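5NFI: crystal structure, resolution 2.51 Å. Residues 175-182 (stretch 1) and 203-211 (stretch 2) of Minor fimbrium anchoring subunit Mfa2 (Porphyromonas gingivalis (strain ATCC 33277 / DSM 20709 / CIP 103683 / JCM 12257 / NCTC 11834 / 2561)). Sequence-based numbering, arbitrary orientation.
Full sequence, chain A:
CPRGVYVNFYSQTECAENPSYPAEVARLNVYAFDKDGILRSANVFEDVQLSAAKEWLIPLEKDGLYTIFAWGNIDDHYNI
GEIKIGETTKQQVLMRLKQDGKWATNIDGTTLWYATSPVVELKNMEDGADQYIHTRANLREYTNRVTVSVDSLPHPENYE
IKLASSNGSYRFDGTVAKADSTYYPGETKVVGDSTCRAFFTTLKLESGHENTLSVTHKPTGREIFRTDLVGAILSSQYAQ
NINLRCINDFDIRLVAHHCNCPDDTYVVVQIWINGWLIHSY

Stretch 1, residues 175-182: TVAKADST
Stretch 2 203-211: LKLESGHEN

Two irregular, largely extended segments pack obliquely without a hydrogen bond between them, burying 282 Å² by side-chain packing. Their nearest CA pairs, Val 176–Lys 204 (7.9 Å), Lys 178–His 209 (8.1 Å) and Ser 181–Glu 210 (6.7 Å), show that both numberings rise together along the contact, though unevenly. Lys 204 (phi/psi -69/136, chi1 t) points its CB toward the partner, 4.4 Å from Val 176 CG2, while its NZ forms a very short 2.3 Å salt bridge with Glu 206 OE2. Glu 206 (-147/161, chi1 p, chi2 t) thus has its carboxylate anchored, and its OE1 lies 4.0 Å from Val 176 CG2. Gly 208 adopts 124/-5, where a CB would jam against the preceding carbonyl, so glycine fits; its O is 4.3 Å from Lys 178 CE. His 209 (-168/177, chi1 46°, chi2 -100°) brings its ring toward the partner: CE1 meets Val 176 CG1 at 3.9 Å, and ND1 lies 3.9 Å from Lys 178 NZ. Buried, beta-branched Val 176 (-73/122, chi1 t) fills the space between Lys 204 CB, Glu 206 OE1 and His 209 CE1; flexible Lys 178 reaches in from a sideways CB. Glu 210 (-67/134, chi1 and chi2 t) extends until CD is 3.1 Å from Ser 181 OG, a small side chain that permits close approach. Asn 211 ND2 donates to Glu 206 O (3.0 Å), bracing the loop.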

# COMPACT_ATOMS: atom_id res chain seq x y z
N THR A 175 -8.08 -4.96 -3.03
CA THR A 175 -8.60 -3.61 -3.31
C THR A 175 -8.90 -2.76 -2.08
O THR A 175 -9.23 -3.26 -1.00
CB THR A 175 -9.86 -3.67 -4.17
OG1 THR A 175 -10.96 -4.10 -3.37
CG2 THR A 175 -9.65 -4.62 -5.32
N VAL A 176 -8.79 -1.44 -2.24
CA VAL A 176 -8.98 -0.52 -1.14
C VAL A 176 -10.44 -0.44 -0.78
O VAL A 176 -11.28 -0.11 -1.61
CB VAL A 176 -8.44 0.88 -1.47
CG1 VAL A 176 -8.88 1.91 -0.41
CG2 VAL A 176 -6.94 0.82 -1.61
N ALA A 177 -10.73 -0.76 0.47
CA ALA A 177 -12.07 -0.63 1.01
C ALA A 177 -12.35 0.84 1.30
O ALA A 177 -11.45 1.59 1.71
CB ALA A 177 -12.22 -1.47 2.27
N LYS A 178 -13.58 1.28 1.09
CA LYS A 178 -13.87 2.68 1.34
C LYS A 178 -13.86 2.95 2.84
O LYS A 178 -14.30 2.12 3.63
CB LYS A 178 -15.19 3.10 0.67
CG LYS A 178 -14.98 3.65 -0.77
CD LYS A 178 -13.72 3.03 -1.43
CE LYS A 178 -13.40 3.54 -2.83
NZ LYS A 178 -12.16 2.84 -3.31
N ALA A 179 -13.31 4.10 3.21
CA ALA A 179 -13.14 4.48 4.62
C ALA A 179 -12.93 5.99 4.76
O ALA A 179 -12.70 6.69 3.78
CB ALA A 179 -11.98 3.72 5.23
N ASP A 180 -13.02 6.50 5.99
CA ASP A 180 -12.59 7.86 6.27
C ASP A 180 -11.10 7.98 6.02
O ASP A 180 -10.38 7.00 6.06
CB ASP A 180 -12.88 8.26 7.71
CG ASP A 180 -14.33 8.48 7.95
OD1 ASP A 180 -15.10 8.40 6.97
OD2 ASP A 180 -14.70 8.76 9.12
N SER A 181 -10.64 9.20 5.79
CA SER A 181 -9.23 9.41 5.55
C SER A 181 -8.44 9.10 6.79
O SER A 181 -8.98 9.07 7.87
CB SER A 181 -8.96 10.85 5.09
OG SER A 181 -8.96 10.92 3.67
N THR A 182 -7.15 8.87 6.61
CA THR A 182 -6.27 8.50 7.69
C THR A 182 -5.05 9.38 7.63
O THR A 182 -4.40 9.49 6.58
CB THR A 182 -5.83 7.02 7.59
OG1 THR A 182 -6.98 6.16 7.62
CG2 THR A 182 -4.92 6.66 8.73
N LEU A 203 0.09 3.48 3.13
CA LEU A 203 -0.19 2.27 2.40
C LEU A 203 -0.40 2.65 0.94
O LEU A 203 0.37 3.46 0.41
CB LEU A 203 -1.38 1.52 3.00
CG LEU A 203 -1.08 1.06 4.43
CD1 LEU A 203 -2.29 0.42 5.07
CD2 LEU A 203 0.10 0.09 4.46
N LYS A 204 -1.41 2.07 0.29
CA LYS A 204 -1.52 2.14 -1.17
C LYS A 204 -1.84 3.54 -1.68
O LYS A 204 -2.70 4.24 -1.13
CB LYS A 204 -2.57 1.14 -1.66
CG LYS A 204 -2.69 1.02 -3.17
CD LYS A 204 -2.29 -0.36 -3.64
CE LYS A 204 -3.24 -0.91 -4.70
NZ LYS A 204 -3.22 -0.09 -5.96
N LEU A 205 -1.14 3.94 -2.73
CA LEU A 205 -1.39 5.22 -3.37
C LEU A 205 -2.07 5.02 -4.70
O LEU A 205 -1.43 4.70 -5.69
CB LEU A 205 -0.08 5.98 -3.56
CG LEU A 205 0.68 6.20 -2.27
CD1 LEU A 205 2.03 6.81 -2.57
CD2 LEU A 205 -0.12 7.07 -1.34
N GLU A 206 -3.37 5.23 -4.74
CA GLU A 206 -4.04 5.15 -6.01
C GLU A 206 -5.18 6.13 -6.05
O GLU A 206 -5.64 6.61 -5.03
CB GLU A 206 -4.54 3.73 -6.26
CG GLU A 206 -5.79 3.37 -5.48
CD GLU A 206 -6.15 1.90 -5.61
OE1 GLU A 206 -7.35 1.58 -5.54
OE2 GLU A 206 -5.23 1.08 -5.78
N SER A 207 -5.62 6.43 -7.25
CA SER A 207 -6.71 7.34 -7.47
C SER A 207 -8.00 6.70 -7.00
O SER A 207 -8.07 5.49 -6.90
CB SER A 207 -6.79 7.68 -8.95
OG SER A 207 -6.33 6.58 -9.71
N GLY A 208 -9.00 7.52 -6.70
CA GLY A 208 -10.32 7.01 -6.41
C GLY A 208 -10.85 7.45 -5.06
O GLY A 208 -12.00 7.18 -4.71
N HIS A 209 -9.99 8.14 -4.31
CA HIS A 209 -10.30 8.56 -2.95
C HIS A 209 -9.25 9.57 -2.52
O HIS A 209 -8.30 9.84 -3.27
CB HIS A 209 -10.31 7.36 -2.00
CG HIS A 209 -9.13 6.46 -2.18
ND1 HIS A 209 -9.20 5.28 -2.90
CD2 HIS A 209 -7.84 6.59 -1.80
CE1 HIS A 209 -8.00 4.72 -2.92
NE2 HIS A 209 -7.16 5.49 -2.26
N GLU A 210 -9.39 10.11 -1.32
CA GLU A 210 -8.56 11.22 -0.90
C GLU A 210 -7.11 10.80 -0.74
O GLU A 210 -6.82 9.76 -0.17
CB GLU A 210 -9.09 11.80 0.41
CG GLU A 210 -8.31 12.99 0.92
CD GLU A 210 -8.99 13.64 2.10
OE1 GLU A 210 -8.29 14.11 3.03
OE2 GLU A 210 -10.25 13.66 2.09
N ASN A 211 -6.21 11.62 -1.27
CA ASN A 211 -4.79 11.42 -1.05
C ASN A 211 -4.15 12.79 -0.90
O ASN A 211 -3.41 13.23 -1.77
CB ASN A 211 -4.14 10.65 -2.21
CG ASN A 211 -4.67 9.22 -2.35
OD1 ASN A 211 -4.23 8.31 -1.64
ND2 ASN A 211 -5.61 9.03 -3.26